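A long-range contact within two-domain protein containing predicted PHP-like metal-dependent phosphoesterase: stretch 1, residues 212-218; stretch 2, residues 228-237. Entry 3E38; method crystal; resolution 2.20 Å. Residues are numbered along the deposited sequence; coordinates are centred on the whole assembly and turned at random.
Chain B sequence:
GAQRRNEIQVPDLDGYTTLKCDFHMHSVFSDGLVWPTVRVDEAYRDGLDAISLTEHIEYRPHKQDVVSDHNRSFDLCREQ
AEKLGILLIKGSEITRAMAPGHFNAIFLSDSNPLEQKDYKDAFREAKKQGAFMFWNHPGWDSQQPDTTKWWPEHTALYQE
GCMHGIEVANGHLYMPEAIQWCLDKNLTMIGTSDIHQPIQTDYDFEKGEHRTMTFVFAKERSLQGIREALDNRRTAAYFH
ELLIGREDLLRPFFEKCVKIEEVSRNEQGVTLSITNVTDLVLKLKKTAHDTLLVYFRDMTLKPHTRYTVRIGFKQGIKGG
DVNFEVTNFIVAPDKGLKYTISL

Stretch 1, residues 212-218: TMTFVFA
Stretch 2, residues 228-237: EALDNRRTAA

How do the two backbones lie against each other? Residues 213-218 form an extended strand, and 235-237 open a second strand running antiparallel to it, at 161° between N-to-C directions with the axes 4.6 Å apart at closest. Stretch 2 arrives there from a helix that ends with 228-231. Asn232 (phi/psi -109/14) leaves the helical path, Arg233 turns the chain with positive phi (55/31), and Arg234 (-90/67) leads into the strand. The register sets Thr214 against Ala237, Phe215 against Ala236 and Val216 against Thr235, with CA-CA distances of 4.6, 5.1 and 4.6 Å; the CA of Phe217 lies 5.4 Å from the CA of Arg234.

What holds that register? Phe215 and Ala236 are the hydrogen-bonded pair: Phe215 N donates to Ala236 O at 2.7 Å, and Ala236 N returns the bond to Phe215 O at 2.9 Å. Two residues along, Phe217 N donates to Arg234 O at 2.9 Å and nearly straight, 170° at the hydrogen, so one further backbone bond follows beyond the last bridge. The non-hydrogen-bonded pairs bring the chains closer, and Thr235 CA sits 3.0 Å from Phe215 O in a CA-H...O contact.

Which bumps fill which hollows on the two faces? Thr214, Val216, Thr235 and Ala237 share one face, where the small side chain of Ala237 leaves room. Thr214 (chi1 m) lays its CG2 3.7 Å from Thr235 CB. Val216 (chi1 t) reaches the helix end: its CG1 comes within 3.1 Å of Ala229 CB, a very tight fit, while its CG2 lies 4.4 Å from Leu230 CD2 (Leu230 chi1 m, chi2 t). Ala229 points its CB toward the strand, and this one methyl also lies 3.6 Å from Phe217 O and 4.3 Å from Ala218 CA. It is thus a small knob seated against three successive strand residues. On the other face, Ala236 is a shallow place beside larger neighbours. Phe215 (chi1 -68°, chi2 -17°) leads the end of its ring away from stretch 2, whereas Phe217 (chi1 -47°, chi2 -77°) brings CE2 to 4.4 Å from Ala236 CB and 4.0 Å from Thr235 C. The Phe217 ring therefore covers backbone as well as the alanine methyl, and Phe217 has the largest area covered by the other stretch.

How does a charged arginine fit at the end of this sheet? Arg234 (chi1 -140°, chi2 t, chi3 m, chi4 109°) packs its CG 3.8 Å from Phe217 CB, and its guanidinium meets Phe217 O near the plane of the group. NH1 of Arg234 donates to Phe217 O at 2.9 Å and to Glu228 OE1 at 3.0 Å; NH2 of Arg234 completes a salt bridge with Glu228 OE2 at 2.8 Å. The carboxylate balances the charge and ties the helix to the residue just before the second strand. Arg234 N also donates to Ala229 O at 2.8 Å, closing the turn between helix and strand.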

# COMPACT_ATOMS: atom_id res chain seq x y z
N THR B 212 -6.60 9.70 -15.02
CA THR B 212 -6.56 11.02 -15.66
C THR B 212 -7.99 11.47 -15.86
O THR B 212 -8.87 10.72 -16.27
CB THR B 212 -5.79 10.95 -16.97
OG1 THR B 212 -4.45 10.57 -16.63
CG2 THR B 212 -5.78 12.27 -17.73
N MSE B 213 -8.26 12.70 -15.51
CA MSE B 213 -9.63 13.16 -15.57
C MSE B 213 -9.75 14.64 -15.77
O MSE B 213 -8.77 15.32 -15.95
CB MSE B 213 -10.33 12.81 -14.25
CG MSE B 213 -9.78 13.58 -13.04
SE MSE B 213 -10.63 13.04 -11.36
CE MSE B 213 -9.86 11.25 -11.26
N THR B 214 -10.98 15.13 -15.75
CA THR B 214 -11.25 16.58 -15.93
C THR B 214 -12.04 17.17 -14.79
O THR B 214 -13.08 16.64 -14.37
CB THR B 214 -12.01 16.91 -17.25
OG1 THR B 214 -11.32 16.36 -18.36
CG2 THR B 214 -12.17 18.39 -17.45
N PHE B 215 -11.49 18.23 -14.24
CA PHE B 215 -12.23 19.03 -13.27
C PHE B 215 -13.10 20.00 -14.06
O PHE B 215 -12.59 20.80 -14.91
CB PHE B 215 -11.32 19.82 -12.31
CG PHE B 215 -10.54 18.99 -11.37
CD1 PHE B 215 -10.89 17.67 -11.15
CD2 PHE B 215 -9.51 19.55 -10.61
CE1 PHE B 215 -10.18 16.88 -10.26
CE2 PHE B 215 -8.79 18.77 -9.69
CZ PHE B 215 -9.12 17.45 -9.53
N VAL B 216 -14.41 19.92 -13.81
CA VAL B 216 -15.41 20.79 -14.45
C VAL B 216 -16.07 21.70 -13.42
O VAL B 216 -16.68 21.24 -12.44
CB VAL B 216 -16.49 19.98 -15.23
CG1 VAL B 216 -17.43 20.90 -16.03
CG2 VAL B 216 -15.85 18.95 -16.19
N PHE B 217 -15.95 23.01 -13.66
CA PHE B 217 -16.51 24.02 -12.74
C PHE B 217 -17.87 24.48 -13.23
O PHE B 217 -18.02 25.42 -14.02
CB PHE B 217 -15.54 25.17 -12.54
CG PHE B 217 -14.14 24.72 -12.26
CD1 PHE B 217 -13.78 24.26 -11.01
CD2 PHE B 217 -13.18 24.73 -13.25
CE1 PHE B 217 -12.49 23.83 -10.76
CE2 PHE B 217 -11.92 24.32 -12.99
CZ PHE B 217 -11.57 23.87 -11.74
N ALA B 218 -18.85 23.78 -12.69
CA ALA B 218 -20.25 23.86 -13.07
C ALA B 218 -21.08 24.68 -12.10
O ALA B 218 -20.74 24.78 -10.94
CB ALA B 218 -20.84 22.40 -13.19
N GLU B 228 -22.59 23.40 -19.92
CA GLU B 228 -22.37 24.88 -19.90
C GLU B 228 -20.92 25.22 -19.50
O GLU B 228 -20.26 26.12 -20.06
CB GLU B 228 -23.41 25.61 -19.02
CG GLU B 228 -23.24 27.14 -18.96
CD GLU B 228 -22.22 27.60 -17.95
OE1 GLU B 228 -21.85 26.81 -17.04
OE2 GLU B 228 -21.82 28.79 -18.04
N ALA B 229 -20.41 24.43 -18.58
CA ALA B 229 -19.01 24.55 -18.15
C ALA B 229 -18.08 24.30 -19.35
O ALA B 229 -17.15 25.07 -19.64
CB ALA B 229 -18.68 23.57 -17.03
N LEU B 230 -18.37 23.21 -20.04
CA LEU B 230 -17.54 22.79 -21.17
C LEU B 230 -17.62 23.80 -22.28
O LEU B 230 -16.65 24.03 -22.97
CB LEU B 230 -17.91 21.42 -21.74
CG LEU B 230 -17.79 20.19 -20.83
CD1 LEU B 230 -18.37 18.93 -21.51
CD2 LEU B 230 -16.34 19.98 -20.45
N ASP B 231 -18.79 24.40 -22.43
CA ASP B 231 -19.00 25.33 -23.54
C ASP B 231 -18.20 26.56 -23.32
O ASP B 231 -17.82 27.29 -24.27
CB ASP B 231 -20.47 25.74 -23.69
CG ASP B 231 -21.32 24.65 -24.30
OD1 ASP B 231 -20.75 23.72 -24.91
OD2 ASP B 231 -22.56 24.74 -24.20
N ASN B 232 -17.94 26.79 -22.05
CA ASN B 232 -17.30 28.01 -21.58
C ASN B 232 -15.88 27.79 -21.10
O ASN B 232 -15.32 28.65 -20.44
CB ASN B 232 -18.18 28.64 -20.51
CG ASN B 232 -19.43 29.27 -21.09
OD1 ASN B 232 -19.34 30.23 -21.88
ND2 ASN B 232 -20.60 28.77 -20.69
N ARG B 233 -15.36 26.62 -21.43
CA ARG B 233 -14.00 26.16 -21.11
C ARG B 233 -13.59 26.18 -19.64
O ARG B 233 -12.41 26.36 -19.29
CB ARG B 233 -13.01 27.01 -21.90
CG ARG B 233 -13.41 27.23 -23.35
CD ARG B 233 -12.73 28.49 -23.87
NE ARG B 233 -13.11 29.65 -23.06
CZ ARG B 233 -14.18 30.43 -23.28
NH1 ARG B 233 -15.01 30.19 -24.29
NH2 ARG B 233 -14.43 31.45 -22.47
N ARG B 234 -14.59 25.98 -18.80
CA ARG B 234 -14.44 26.02 -17.34
C ARG B 234 -14.11 24.63 -16.82
O ARG B 234 -14.87 23.94 -16.13
CB ARG B 234 -15.69 26.61 -16.70
CG ARG B 234 -15.35 27.52 -15.55
CD ARG B 234 -16.56 28.14 -14.89
NE ARG B 234 -17.39 28.92 -15.82
CZ ARG B 234 -18.59 28.56 -16.24
NH1 ARG B 234 -19.14 27.41 -15.85
NH2 ARG B 234 -19.26 29.36 -17.06
N THR B 235 -12.90 24.27 -17.23
CA THR B 235 -12.24 22.98 -16.94
C THR B 235 -10.76 23.13 -16.63
O THR B 235 -10.12 24.17 -16.87
CB THR B 235 -12.26 22.05 -18.20
OG1 THR B 235 -11.48 22.65 -19.27
CG2 THR B 235 -13.71 21.80 -18.73
N ALA B 236 -10.24 22.04 -16.11
CA ALA B 236 -8.80 21.81 -15.87
C ALA B 236 -8.58 20.32 -15.92
O ALA B 236 -9.38 19.55 -15.37
CB ALA B 236 -8.32 22.38 -14.53
N ALA B 237 -7.54 19.92 -16.63
CA ALA B 237 -7.15 18.51 -16.69
C ALA B 237 -6.21 18.11 -15.52
O ALA B 237 -5.23 18.76 -15.20
CB ALA B 237 -6.52 18.17 -18.05